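DNA polymerase (Pyrobaculum calidifontis, PDB 5MDN) probably catalyses DNA synthesis as a family B polymerase, adding deoxyribonucleotides from their triphosphates to a growing DNA strand with release of diphosphate. Local coordinates at residues Q353-P361 / N372-R380; N233-S241 / P260-V270. All coordinates share one frame; numbering follows the deposited sequence.

Both contacts lie in the protein interior, though contact 2 has a more open side, where Q262 is exposed. They hold different elements. Contact 1 packs the end of helix 326-356 and the loop after it against helix 370-384. Contact 2 sets a small hairpin beside helix 232-247 of the exonuclease domain. Contact 1 mixes aliphatic packing and one methyl-on-indole contact with two arginines whose charged ends reach beyond its segments; contact 2 is mainly aromatic, gathered round W268. They meet directly: Y265, in the hairpin turn of contact 2, places its OH 2.6 Å from N372 ND2 of contact 1, a probable hydrogen bond between the two regions.

Contact 1: Q353-P361 / N372-R380; sequences QLSSVSGLP and NRVEWMLLR
R380 NH2 reaches G359 O at 3.3 Å, a weak and bent hydrogen bond (121° at the hydrogen) and the only one between 353-361 and 372-380; R380 NH1 is held separately by V125 O. The pair lies where, in the family B polymerase fold, the turn after helix 326-356 packs on helix 370-384. The chain leaves the first helix at V357, turns through S358 and G359 at positive phi and, after the short helix 362-365, continues into the second. The turn brings S358 and M377 to the closest backbone approach. There S358 O receives a CA-H...O contact from M377 CA at 3.3 Å, and M377 CB lies 3.6 Å from S358 CA. The thioether continues past the turn, its SD 4.1 Å from V357 CG1, with the two side chains running alongside and pointing the same way. G359 CA lies 3.9 Å from R380 NE, and at this positive phi (100°) glycine has no side chain to come between them. R373 crosses L354 at about a right angle: its chain is extended to CD, then bends at chi3 (-60°), which lays the guanidinium flat under L354, with CD2 3.6 Å above the plane and toward its rim. The charge is taken up outside the contact, by a salt bridge from NH2 to E284 and a hydrogen bond from NE to V365 O, which together should fix the rotation of the group. M510 of helix 495-512, one of the two long fingers helices of such polymerases, touches L354, V357 and S358. M117 of helix 115-123 packs on both L360 and W376. L360 meets W376 crosswise through one methyl: CD2 stands over the face of the indole, 3.8 Å from the centroid of the five-membered ring and 3.5 Å from CD1.

Contact 2: N233-S241 / P260-V270; sequences NGFDWPYLS and PQQSVYGHWSV
N233 OD1 accepts a weak hydrogen bond from W268 N (3.2 Å), the one such bond between 233-241 and 260-270, and takes a second weak one from N275 ND2. N233 ND2 lies beside the H267 backbone and gives a weak bond to N280. N275 also receives W237 NE1 on OD1 and gives ND2 to W268 O. Within the hairpin turn, H267 grips V264 O twice, through its backbone N and through ND1 at 2.6 Å. The ND1 bond uses a carbonyl lone pair and lies close to the imidazole plane, which should limit the ring's rotation. H267 packs against D363, which with D7 binds a magnesium ion about 4 Å from the H267 side chain (nearest atoms). CH-pi and aliphatic contacts centre on W268. W237 CB sits over one face of its indole, 3.8 Å from the centroid of the five-membered ring and 17° off the normal, while Q262 CB of its own hairpin covers the opposite face. P238 CG approaches obliquely, 3.5 Å from W268 NE1, P238 N lies over the same face as W237 CB, and S241 CB reaches CH2 at the ring's far end. The benzo end of W237 meets P260, whose CG lies 3.8 Å from CZ3. The helix carries D236, which binds magnesium in a structure of this protein, in the NGFD sequence of the Exo II motif; the 261-269 hairpin is probably the beta hairpin that family B exonuclease domains, RNase H-like in fold, carry after Exo II. The helix has a wider pi-type turn at 233-236 and a kink at P238, whose N has no bond to the turn before. Ring-to-ring contact is slight: the W237 and W268 indoles are near parallel (25°) but slid apart, five-membered centroids 5.6 Å from each other.

Contact 1: Q353-P361 / N372-R380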
ATOM      1  N   GLN A 353      -6.809  -4.573  12.027  1.00 54.65           N
ATOM      2  CA  GLN A 353      -7.239  -5.947  11.792  1.00 54.38           C
ATOM      3  C   GLN A 353      -6.380  -6.614  10.726  1.00 53.54           C
ATOM      4  O   GLN A 353      -6.032  -7.795  10.851  1.00 56.45           O
ATOM      5  CB  GLN A 353      -8.714  -5.977  11.395  1.00 53.84           C
ATOM      6  CG  GLN A 353      -9.651  -5.417  12.451  1.00 55.13           C
ATOM      7  CD  GLN A 353      -9.542  -6.153  13.771  1.00 56.17           C
ATOM      8  OE1 GLN A 353      -9.424  -7.378  13.803  1.00 56.22           O
ATOM      9  NE2 GLN A 353      -9.584  -5.408  14.869  1.00 56.61           N
ATOM     10  N   LEU A 354      -6.026  -5.875   9.673  1.00 54.26           N
ATOM     11  CA  LEU A 354      -5.115  -6.406   8.668  1.00 51.32           C
ATOM     12  C   LEU A 354      -3.733  -6.682   9.243  1.00 49.36           C
ATOM     13  O   LEU A 354      -2.947  -7.405   8.620  1.00 49.31           O
ATOM     14  CB  LEU A 354      -5.013  -5.437   7.485  1.00 51.61           C
ATOM     15  CG  LEU A 354      -4.366  -5.974   6.205  1.00 52.23           C
ATOM     16  CD1 LEU A 354      -5.155  -7.162   5.672  1.00 52.66           C
ATOM     17  CD2 LEU A 354      -4.248  -4.887   5.149  1.00 53.47           C
ATOM     18  N   SER A 355      -3.408  -6.103  10.403  1.00 50.17           N
ATOM     19  CA  SER A 355      -2.149  -6.403  11.076  1.00 49.83           C
ATOM     20  C   SER A 355      -2.236  -7.694  11.885  1.00 51.98           C
ATOM     21  O   SER A 355      -1.270  -8.464  11.933  1.00 52.44           O
ATOM     22  CB  SER A 355      -1.741  -5.235  11.973  1.00 48.34           C
ATOM     23  OG  SER A 355      -0.597  -5.564  12.740  1.00 48.57           O
ATOM     24  N   SER A 356      -3.378  -7.940  12.537  1.00 52.30           N
ATOM     25  CA  SER A 356      -3.534  -9.168  13.310  1.00 51.84           C
ATOM     26  C   SER A 356      -3.717 -10.368  12.391  1.00 51.27           C
ATOM     27  O   SER A 356      -3.222 -11.465  12.683  1.00 56.06           O
ATOM     28  CB  SER A 356      -4.710  -9.038  14.278  1.00 52.63           C
ATOM     29  OG  SER A 356      -5.924  -8.811  13.584  1.00 53.64           O
ATOM     30  N   VAL A 357      -4.415 -10.179  11.270  1.00 49.13           N
ATOM     31  CA  VAL A 357      -4.248 -11.080  10.141  1.00 52.04           C
ATOM     32  C   VAL A 357      -2.907 -10.782   9.474  1.00 54.10           C
ATOM     33  O   VAL A 357      -2.294  -9.731   9.694  1.00 61.88           O
ATOM     34  CB  VAL A 357      -5.420 -10.937   9.155  1.00 53.15           C
ATOM     35  CG1 VAL A 357      -5.455 -12.101   8.177  1.00 54.72           C
ATOM     36  CG2 VAL A 357      -6.738 -10.832   9.913  1.00 52.07           C
ATOM     37  N   SER A 358      -2.412 -11.753   8.703  1.00 52.63           N
ATOM     38  CA  SER A 358      -1.136 -11.628   7.997  1.00 53.61           C
ATOM     39  C   SER A 358       0.043 -11.593   8.967  1.00 50.84           C
ATOM     40  O   SER A 358       1.029 -12.311   8.774  1.00 49.81           O
ATOM     41  CB  SER A 358      -1.134 -10.388   7.093  1.00 53.35           C
ATOM     42  OG  SER A 358      -0.701  -9.242   7.804  1.00 51.10           O
ATOM     43  N   GLY A 359      -0.042 -10.766  10.006  1.00 48.70           N
ATOM     44  CA  GLY A 359       0.896 -10.804  11.107  1.00 49.16           C
ATOM     45  C   GLY A 359       2.002  -9.772  11.095  1.00 50.05           C
ATOM     46  O   GLY A 359       2.919  -9.872  11.917  1.00 53.12           O
ATOM     47  N   LEU A 360       1.946  -8.780  10.203  1.00 47.01           N
ATOM     48  CA  LEU A 360       2.946  -7.724  10.233  1.00 46.91           C
ATOM     49  C   LEU A 360       2.570  -6.645  11.248  1.00 46.87           C
ATOM     50  O   LEU A 360       1.386  -6.404  11.502  1.00 48.22           O
ATOM     51  CB  LEU A 360       3.106  -7.097   8.850  1.00 47.82           C
ATOM     52  CG  LEU A 360       3.805  -7.939   7.780  1.00 48.66           C
ATOM     53  CD1 LEU A 360       3.703  -7.261   6.420  1.00 51.39           C
ATOM     54  CD2 LEU A 360       5.259  -8.182   8.151  1.00 47.97           C
ATOM     55  N   PRO A 361       3.561  -5.985  11.848  1.00 46.48           N
ATOM     56  CA  PRO A 361       3.259  -4.886  12.773  1.00 47.02           C
ATOM     57  C   PRO A 361       2.581  -3.722  12.063  1.00 46.38           C
ATOM     58  O   PRO A 361       2.603  -3.601  10.834  1.00 44.32           O
ATOM     59  CB  PRO A 361       4.636  -4.484  13.319  1.00 47.12           C
ATOM     60  CG  PRO A 361       5.525  -5.653  13.033  1.00 46.39           C
ATOM     61  CD  PRO A 361       5.002  -6.272  11.780  1.00 46.42           C
ATOM     62  N   ASN A 372       3.935  -9.094  -0.610  1.00 50.55           N
ATOM     63  CA  ASN A 372       4.792  -9.151   0.565  1.00 52.55           C
ATOM     64  C   ASN A 372       3.969  -9.398   1.831  1.00 51.43           C
ATOM     65  O   ASN A 372       4.385 -10.166   2.705  1.00 51.82           O
ATOM     66  CB  ASN A 372       5.648  -7.879   0.650  1.00 53.64           C
ATOM     67  CG  ASN A 372       6.711  -7.957   1.734  1.00 55.62           C
ATOM     68  OD1 ASN A 372       7.895  -8.189   1.482  1.00 56.61           O
ATOM     69  ND2 ASN A 372       6.280  -7.734   2.956  1.00 59.04           N
ATOM     70  N   ARG A 373       2.785  -8.785   1.935  1.00 49.90           N
ATOM     71  CA  ARG A 373       1.925  -9.007   3.099  1.00 50.13           C
ATOM     72  C   ARG A 373       1.446 -10.457   3.167  1.00 46.93           C
ATOM     73  O   ARG A 373       1.418 -11.063   4.245  1.00 43.57           O
ATOM     74  CB  ARG A 373       0.738  -8.041   3.054  1.00 53.60           C
ATOM     75  CG  ARG A 373       0.031  -7.819   4.380  1.00 55.36           C
ATOM     76  CD  ARG A 373      -1.144  -6.864   4.213  1.00 56.67           C
ATOM     77  NE  ARG A 373      -0.730  -5.550   3.720  1.00 59.03           N
ATOM     78  CZ  ARG A 373      -1.193  -4.993   2.605  1.00 60.02           C
ATOM     79  NH1 ARG A 373      -2.089  -5.634   1.869  1.00 58.80           N
ATOM     80  NH2 ARG A 373      -0.768  -3.793   2.228  1.00 60.73           N
ATOM     81  N   VAL A 374       1.052 -11.026   2.022  1.00 52.55           N
ATOM     82  CA  VAL A 374       0.549 -12.399   1.992  1.00 49.67           C
ATOM     83  C   VAL A 374       1.663 -13.388   2.321  1.00 51.17           C
ATOM     84  O   VAL A 374       1.438 -14.395   3.002  1.00 54.08           O
ATOM     85  CB  VAL A 374      -0.073 -12.691   0.613  1.00 46.14           C
ATOM     86  CG1 VAL A 374      -0.330 -14.182   0.424  1.00 46.45           C
ATOM     87  CG2 VAL A 374      -1.351 -11.896   0.426  1.00 45.46           C
ATOM     88  N   GLU A 375       2.884 -13.105   1.862  1.00 48.74           N
ATOM     89  CA  GLU A 375       3.988 -14.031   2.089  1.00 47.81           C
ATOM     90  C   GLU A 375       4.374 -14.108   3.562  1.00 48.05           C
ATOM     91  O   GLU A 375       4.779 -15.174   4.038  1.00 51.80           O
ATOM     92  CB  GLU A 375       5.183 -13.626   1.232  1.00 47.75           C
ATOM     93  CG  GLU A 375       6.180 -14.734   1.011  1.00 49.57           C
ATOM     94  CD  GLU A 375       7.050 -14.479  -0.202  1.00 54.99           C
ATOM     95  OE1 GLU A 375       7.901 -13.567  -0.145  1.00 60.13           O
ATOM     96  OE2 GLU A 375       6.877 -15.188  -1.215  1.00 56.83           O
ATOM     97  N   TRP A 376       4.255 -13.002   4.299  1.00 47.80           N
ATOM     98  CA  TRP A 376       4.486 -13.045   5.738  1.00 49.08           C
ATOM     99  C   TRP A 376       3.387 -13.794   6.479  1.00 48.56           C
ATOM    100  O   TRP A 376       3.634 -14.306   7.577  1.00 49.83           O
ATOM    101  CB  TRP A 376       4.625 -11.629   6.298  1.00 50.78           C
ATOM    102  CG  TRP A 376       6.000 -11.066   6.125  1.00 52.44           C
ATOM    103  CD1 TRP A 376       6.366 -10.011   5.339  1.00 52.42           C
ATOM    104  CD2 TRP A 376       7.201 -11.540   6.745  1.00 51.49           C
ATOM    105  NE1 TRP A 376       7.721  -9.796   5.437  1.00 52.53           N
ATOM    106  CE2 TRP A 376       8.256 -10.722   6.294  1.00 51.01           C
ATOM    107  CE3 TRP A 376       7.486 -12.575   7.640  1.00 52.15           C
ATOM    108  CZ2 TRP A 376       9.573 -10.907   6.708  1.00 52.59           C
ATOM    109  CZ3 TRP A 376       8.793 -12.758   8.049  1.00 52.06           C
ATOM    110  CH2 TRP A 376       9.820 -11.930   7.584  1.00 53.17           C
ATOM    111  N   MET A 377       2.183 -13.862   5.911  1.00 48.12           N
ATOM    112  CA  MET A 377       1.145 -14.721   6.475  1.00 48.34           C
ATOM    113  C   MET A 377       1.472 -16.191   6.246  1.00 48.38           C
ATOM    114  O   MET A 377       1.390 -17.006   7.172  1.00 49.35           O
ATOM    115  CB  MET A 377      -0.214 -14.374   5.870  1.00 48.54           C
ATOM    116  CG  MET A 377      -1.385 -15.065   6.552  1.00 48.23           C
ATOM    117  SD  MET A 377      -2.983 -14.500   5.940  1.00 50.30           S
ATOM    118  CE  MET A 377      -2.892 -15.043   4.237  1.00 51.71           C
ATOM    119  N   LEU A 378       1.829 -16.550   5.009  1.00 49.63           N
ATOM    120  CA  LEU A 378       2.110 -17.946   4.690  1.00 48.50           C
ATOM    121  C   LEU A 378       3.308 -18.475   5.469  1.00 48.60           C
ATOM    122  O   LEU A 378       3.337 -19.658   5.826  1.00 48.57           O
ATOM    123  CB  LEU A 378       2.333 -18.108   3.186  1.00 48.17           C
ATOM    124  CG  LEU A 378       1.114 -17.805   2.311  1.00 48.59           C
ATOM    125  CD1 LEU A 378       1.445 -17.986   0.839  1.00 48.43           C
ATOM    126  CD2 LEU A 378      -0.068 -18.676   2.712  1.00 47.53           C
ATOM    127  N   LEU A 379       4.304 -17.623   5.738  1.00 47.96           N
ATOM    128  CA  LEU A 379       5.415 -18.037   6.591  1.00 47.69           C
ATOM    129  C   LEU A 379       4.930 -18.385   7.990  1.00 49.57           C
ATOM    130  O   LEU A 379       5.419 -19.336   8.609  1.00 52.24           O
ATOM    131  CB  LEU A 379       6.470 -16.936   6.672  1.00 48.30           C
ATOM    132  CG  LEU A 379       7.362 -16.632   5.475  1.00 48.63           C
ATOM    133  CD1 LEU A 379       8.313 -15.518   5.859  1.00 50.93           C
ATOM    134  CD2 LEU A 379       8.121 -17.867   5.042  1.00 49.15           C
ATOM    135  N   ARG A 380       3.964 -17.620   8.506  1.00 45.48           N
ATOM    136  CA  ARG A 380       3.418 -17.906   9.827  1.00 45.89           C
ATOM    137  C   ARG A 380       2.645 -19.218   9.823  1.00 46.65           C
ATOM    138  O   ARG A 380       2.784 -20.030  10.744  1.00 50.39           O
ATOM    139  CB  ARG A 380       2.526 -16.750  10.283  1.00 46.03           C
ATOM    140  CG  ARG A 380       2.315 -16.666  11.785  1.00 47.94           C
ATOM    141  CD  ARG A 380       1.532 -15.418  12.155  1.00 51.13           C
ATOM    142  NE  ARG A 380       2.394 -14.248  12.297  1.00 52.54           N
ATOM    143  CZ  ARG A 380       2.785 -13.747  13.466  1.00 52.69           C
ATOM    144  NH1 ARG A 380       2.387 -14.311  14.598  1.00 51.80           N
ATOM    145  NH2 ARG A 380       3.569 -12.679  13.504  1.00 53.83           N
TER

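Contact 2: N233-S241 / P260-V270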
ATOM      1  N   ASN A 233       6.282   8.847   5.457  1.00 49.92           N
ATOM      2  CA  ASN A 233       7.486   8.086   5.142  1.00 51.23           C
ATOM      3  C   ASN A 233       8.188   8.637   3.907  1.00 52.09           C
ATOM      4  O   ASN A 233       9.417   8.562   3.809  1.00 51.79           O
ATOM      5  CB  ASN A 233       7.144   6.608   4.941  1.00 51.13           C
ATOM      6  CG  ASN A 233       6.759   5.912   6.234  1.00 51.11           C
ATOM      7  OD1 ASN A 233       7.131   6.346   7.325  1.00 50.45           O
ATOM      8  ND2 ASN A 233       6.012   4.819   6.116  1.00 51.50           N
ATOM      9  N   GLY A 234       7.434   9.190   2.961  1.00 53.56           N
ATOM     10  CA  GLY A 234       8.018   9.670   1.723  1.00 53.68           C
ATOM     11  C   GLY A 234       8.772  10.978   1.866  1.00 53.06           C
ATOM     12  O   GLY A 234       9.880  11.120   1.339  1.00 53.17           O
ATOM     13  N   PHE A 235       8.182  11.949   2.564  1.00 51.65           N
ATOM     14  CA  PHE A 235       8.776  13.278   2.679  1.00 52.59           C
ATOM     15  C   PHE A 235       9.010  13.692   4.126  1.00 52.25           C
ATOM     16  O   PHE A 235      10.144  14.026   4.486  1.00 52.06           O
ATOM     17  CB  PHE A 235       7.896  14.311   1.964  1.00 55.24           C
ATOM     18  CG  PHE A 235       8.514  15.682   1.887  1.00 58.51           C
ATOM     19  CD1 PHE A 235       8.313  16.608   2.899  1.00 60.26           C
ATOM     20  CD2 PHE A 235       9.294  16.046   0.800  1.00 59.09           C
ATOM     21  CE1 PHE A 235       8.880  17.868   2.832  1.00 62.47           C
ATOM     22  CE2 PHE A 235       9.864  17.306   0.725  1.00 59.41           C
ATOM     23  CZ  PHE A 235       9.655  18.218   1.743  1.00 61.98           C
ATOM     24  N   ASP A 236       7.962  13.714   4.955  1.00 51.58           N
ATOM     25  CA  ASP A 236       8.026  14.383   6.254  1.00 52.96           C
ATOM     26  C   ASP A 236       9.159  13.840   7.119  1.00 51.91           C
ATOM     27  O   ASP A 236      10.047  14.589   7.540  1.00 56.91           O
ATOM     28  CB  ASP A 236       6.683  14.253   6.974  1.00 55.39           C
ATOM     29  CG  ASP A 236       5.571  15.012   6.275  1.00 61.06           C
ATOM     30  OD1 ASP A 236       5.817  15.568   5.184  1.00 62.67           O
ATOM     31  OD2 ASP A 236       4.449  15.059   6.822  1.00 70.01           O
ATOM     32  N   TRP A 237       9.139  12.538   7.407  1.00 50.17           N
ATOM     33  CA  TRP A 237      10.180  11.966   8.263  1.00 49.04           C
ATOM     34  C   TRP A 237      11.578  12.115   7.676  1.00 49.78           C
ATOM     35  O   TRP A 237      12.485  12.536   8.415  1.00 48.11           O
ATOM     36  CB  TRP A 237       9.860  10.502   8.582  1.00 46.26           C
ATOM     37  CG  TRP A 237       8.775  10.321   9.605  1.00 44.56           C
ATOM     38  CD1 TRP A 237       7.641   9.575   9.472  1.00 44.93           C
ATOM     39  CD2 TRP A 237       8.724  10.897  10.918  1.00 44.01           C
ATOM     40  NE1 TRP A 237       6.887   9.650  10.618  1.00 45.00           N
ATOM     41  CE2 TRP A 237       7.529  10.456  11.520  1.00 44.77           C
ATOM     42  CE3 TRP A 237       9.570  11.744  11.641  1.00 43.66           C
ATOM     43  CZ2 TRP A 237       7.160  10.831  12.811  1.00 45.42           C
ATOM     44  CZ3 TRP A 237       9.202  12.116  12.922  1.00 45.03           C
ATOM     45  CH2 TRP A 237       8.009  11.660  13.493  1.00 45.34           C
ATOM     46  N   PRO A 238      11.840  11.788   6.404  1.00 51.79           N
ATOM     47  CA  PRO A 238      13.188  12.045   5.865  1.00 52.97           C
ATOM     48  C   PRO A 238      13.619  13.497   5.972  1.00 57.23           C
ATOM     49  O   PRO A 238      14.810  13.765   6.177  1.00 60.34           O
ATOM     50  CB  PRO A 238      13.076  11.600   4.401  1.00 53.67           C
ATOM     51  CG  PRO A 238      11.961  10.631   4.378  1.00 53.53           C
ATOM     52  CD  PRO A 238      10.993  11.063   5.435  1.00 52.83           C
ATOM     53  N   TYR A 239      12.692  14.446   5.834  1.00 59.22           N
ATOM     54  CA  TYR A 239      13.068  15.853   5.922  1.00 62.86           C
ATOM     55  C   TYR A 239      13.367  16.255   7.362  1.00 62.23           C
ATOM     56  O   TYR A 239      14.417  16.846   7.644  1.00 66.95           O
ATOM     57  CB  TYR A 239      11.966  16.735   5.338  1.00 64.77           C
ATOM     58  CG  TYR A 239      12.469  18.100   4.938  1.00 67.31           C
ATOM     59  CD1 TYR A 239      12.484  19.149   5.846  1.00 68.79           C
ATOM     60  CD2 TYR A 239      12.949  18.332   3.656  1.00 69.05           C
ATOM     61  CE1 TYR A 239      12.952  20.395   5.487  1.00 68.56           C
ATOM     62  CE2 TYR A 239      13.420  19.576   3.286  1.00 72.48           C
ATOM     63  CZ  TYR A 239      13.420  20.603   4.205  1.00 71.98           C
ATOM     64  OH  TYR A 239      13.888  21.844   3.837  1.00 69.67           O
ATOM     65  N   LEU A 240      12.451  15.953   8.287  1.00 58.14           N
ATOM     66  CA  LEU A 240      12.670  16.305   9.687  1.00 58.76           C
ATOM     67  C   LEU A 240      13.913  15.621  10.246  1.00 60.60           C
ATOM     68  O   LEU A 240      14.637  16.205  11.058  1.00 63.70           O
ATOM     69  CB  LEU A 240      11.442  15.951  10.525  1.00 58.31           C
ATOM     70  CG  LEU A 240      10.204  16.820  10.304  1.00 60.25           C
ATOM     71  CD1 LEU A 240       8.948  16.099  10.771  1.00 61.28           C
ATOM     72  CD2 LEU A 240      10.356  18.160  11.005  1.00 62.41           C
ATOM     73  N   SER A 241      14.169  14.378   9.831  1.00 63.10           N
ATOM     74  CA  SER A 241      15.373  13.679  10.272  1.00 62.65           C
ATOM     75  C   SER A 241      16.629  14.445   9.874  1.00 65.77           C
ATOM     76  O   SER A 241      17.511  14.693  10.705  1.00 67.27           O
ATOM     77  CB  SER A 241      15.398  12.264   9.694  1.00 61.61           C
ATOM     78  OG  SER A 241      16.645  11.635   9.932  1.00 58.00           O
ATOM     79  N   PRO A 260      13.781   8.699  14.999  1.00 54.84           N
ATOM     80  CA  PRO A 260      13.276   7.755  13.996  1.00 51.94           C
ATOM     81  C   PRO A 260      14.390   7.216  13.111  1.00 50.56           C
ATOM     82  O   PRO A 260      15.356   7.913  12.790  1.00 54.02           O
ATOM     83  CB  PRO A 260      12.281   8.597  13.188  1.00 52.84           C
ATOM     84  CG  PRO A 260      11.883   9.700  14.108  1.00 54.17           C
ATOM     85  CD  PRO A 260      13.121  10.011  14.895  1.00 56.02           C
ATOM     86  N   GLN A 261      14.243   5.955  12.718  1.00 49.37           N
ATOM     87  CA  GLN A 261      15.152   5.290  11.797  1.00 50.76           C
ATOM     88  C   GLN A 261      14.379   4.858  10.559  1.00 46.77           C
ATOM     89  O   GLN A 261      13.230   4.416  10.661  1.00 43.41           O
ATOM     90  CB  GLN A 261      15.812   4.067  12.449  1.00 56.13           C
ATOM     91  CG  GLN A 261      16.467   4.332  13.798  1.00 59.41           C
ATOM     92  CD  GLN A 261      17.771   5.097  13.680  1.00 64.67           C
ATOM     93  OE1 GLN A 261      18.487   4.978  12.686  1.00 71.37           O
ATOM     94  NE2 GLN A 261      18.096   5.871  14.710  1.00 65.24           N
ATOM     95  N   GLN A 262      15.006   4.985   9.391  1.00 44.55           N
ATOM     96  CA  GLN A 262      14.424   4.452   8.166  1.00 45.70           C
ATOM     97  C   GLN A 262      14.672   2.951   8.096  1.00 47.66           C
ATOM     98  O   GLN A 262      15.807   2.492   8.257  1.00 49.56           O
ATOM     99  CB  GLN A 262      15.012   5.143   6.935  1.00 48.18           C
ATOM    100  CG  GLN A 262      14.412   4.659   5.624  1.00 50.37           C
ATOM    101  CD  GLN A 262      14.748   5.559   4.451  1.00 54.40           C
ATOM    102  OE1 GLN A 262      15.473   5.161   3.541  1.00 57.91           O
ATOM    103  NE2 GLN A 262      14.210   6.774   4.459  1.00 57.26           N
ATOM    104  N   SER A 263      13.610   2.187   7.850  1.00 49.59           N
ATOM    105  CA  SER A 263      13.706   0.735   7.913  1.00 48.73           C
ATOM    106  C   SER A 263      13.128   0.062   6.672  1.00 50.39           C
ATOM    107  O   SER A 263      13.160   0.627   5.573  1.00 48.70           O
ATOM    108  CB  SER A 263      13.004   0.218   9.170  1.00 49.34           C
ATOM    109  OG  SER A 263      13.085  -1.195   9.254  1.00 52.38           O
ATOM    110  N   VAL A 264      12.601  -1.153   6.849  1.00 50.00           N
ATOM    111  CA  VAL A 264      12.181  -1.967   5.718  1.00 48.74           C
ATOM    112  C   VAL A 264      11.006  -1.318   4.985  1.00 47.40           C
ATOM    113  O   VAL A 264      10.212  -0.565   5.569  1.00 44.00           O
ATOM    114  CB  VAL A 264      11.832  -3.387   6.198  1.00 48.05           C
ATOM    115  CG1 VAL A 264      10.579  -3.373   7.066  1.00 47.46           C
ATOM    116  CG2 VAL A 264      11.683  -4.345   5.021  1.00 49.04           C
ATOM    117  N   TYR A 265      10.908  -1.604   3.685  1.00 45.24           N
ATOM    118  CA  TYR A 265       9.933  -1.032   2.759  1.00 45.38           C
ATOM    119  C   TYR A 265      10.033   0.485   2.658  1.00 44.99           C
ATOM    120  O   TYR A 265       9.115   1.128   2.134  1.00 44.77           O
ATOM    121  CB  TYR A 265       8.493  -1.417   3.126  1.00 46.72           C
ATOM    122  CG  TYR A 265       8.313  -2.847   3.572  1.00 48.58           C
ATOM    123  CD1 TYR A 265       8.579  -3.905   2.714  1.00 49.15           C
ATOM    124  CD2 TYR A 265       7.847  -3.140   4.846  1.00 50.76           C
ATOM    125  CE1 TYR A 265       8.406  -5.213   3.119  1.00 50.59           C
ATOM    126  CE2 TYR A 265       7.669  -4.442   5.261  1.00 50.40           C
ATOM    127  CZ  TYR A 265       7.949  -5.475   4.394  1.00 51.34           C
ATOM    128  OH  TYR A 265       7.771  -6.775   4.811  1.00 56.27           O
ATOM    129  N   GLY A 266      11.121   1.075   3.141  1.00 48.42           N
ATOM    130  CA  GLY A 266      11.200   2.516   3.237  1.00 48.66           C
ATOM    131  C   GLY A 266      10.361   3.125   4.336  1.00 47.08           C
ATOM    132  O   GLY A 266      10.278   4.354   4.421  1.00 49.45           O
ATOM    133  N   HIS A 267       9.733   2.307   5.179  1.00 47.54           N
ATOM    134  CA  HIS A 267       8.981   2.841   6.303  1.00 48.75           C
ATOM    135  C   HIS A 267       9.939   3.356   7.372  1.00 47.58           C
ATOM    136  O   HIS A 267      11.104   2.954   7.447  1.00 47.94           O
ATOM    137  CB  HIS A 267       8.046   1.779   6.887  1.00 47.87           C
ATOM    138  CG  HIS A 267       8.606   1.059   8.075  1.00 46.96           C
ATOM    139  ND1 HIS A 267       9.373  -0.081   7.964  1.00 47.41           N
ATOM    140  CD2 HIS A 267       8.494   1.306   9.402  1.00 46.55           C
ATOM    141  CE1 HIS A 267       9.715  -0.500   9.169  1.00 47.18           C
ATOM    142  NE2 HIS A 267       9.195   0.326  10.060  1.00 46.34           N
ATOM    143  N   TRP A 268       9.436   4.260   8.204  1.00 49.12           N
ATOM    144  CA  TRP A 268      10.233   4.889   9.248  1.00 49.42           C
ATOM    145  C   TRP A 268       9.793   4.356  10.603  1.00 48.47           C
ATOM    146  O   TRP A 268       8.617   4.471  10.968  1.00 43.87           O
ATOM    147  CB  TRP A 268      10.111   6.411   9.190  1.00 48.49           C
ATOM    148  CG  TRP A 268      10.994   7.008   8.146  1.00 47.13           C
ATOM    149  CD1 TRP A 268      10.805   6.976   6.794  1.00 48.34           C
ATOM    150  CD2 TRP A 268      12.230   7.698   8.363  1.00 46.41           C
ATOM    151  NE1 TRP A 268      11.839   7.619   6.157  1.00 47.33           N
ATOM    152  CE2 TRP A 268      12.728   8.069   7.098  1.00 46.79           C
ATOM    153  CE3 TRP A 268      12.960   8.045   9.503  1.00 46.72           C
ATOM    154  CZ2 TRP A 268      13.921   8.770   6.944  1.00 46.23           C
ATOM    155  CZ3 TRP A 268      14.145   8.739   9.347  1.00 45.71           C
ATOM    156  CH2 TRP A 268      14.613   9.093   8.078  1.00 46.18           C
ATOM    157  N   SER A 269      10.736   3.773  11.339  1.00 44.57           N
ATOM    158  CA  SER A 269      10.455   3.176  12.635  1.00 45.00           C
ATOM    159  C   SER A 269      10.542   4.231  13.730  1.00 45.20           C
ATOM    160  O   SER A 269      11.504   5.004  13.785  1.00 47.20           O
ATOM    161  CB  SER A 269      11.430   2.034  12.923  1.00 44.53           C
ATOM    162  OG  SER A 269      11.325   1.605  14.269  1.00 44.85           O
ATOM    163  N   VAL A 270       9.535   4.258  14.595  1.00 44.75           N
ATOM    164  CA  VAL A 270       9.551   5.052  15.816  1.00 44.55           C
ATOM    165  C   VAL A 270       9.341   4.057  16.950  1.00 43.95           C
ATOM    166  O   VAL A 270       8.211   3.615  17.196  1.00 47.27           O
ATOM    167  CB  VAL A 270       8.482   6.150  15.816  1.00 46.52           C
ATOM    168  CG1 VAL A 270       8.621   7.023  17.046  1.00 46.61           C
ATOM    169  CG2 VAL A 270       8.581   6.989  14.551  1.00 48.03           C
TER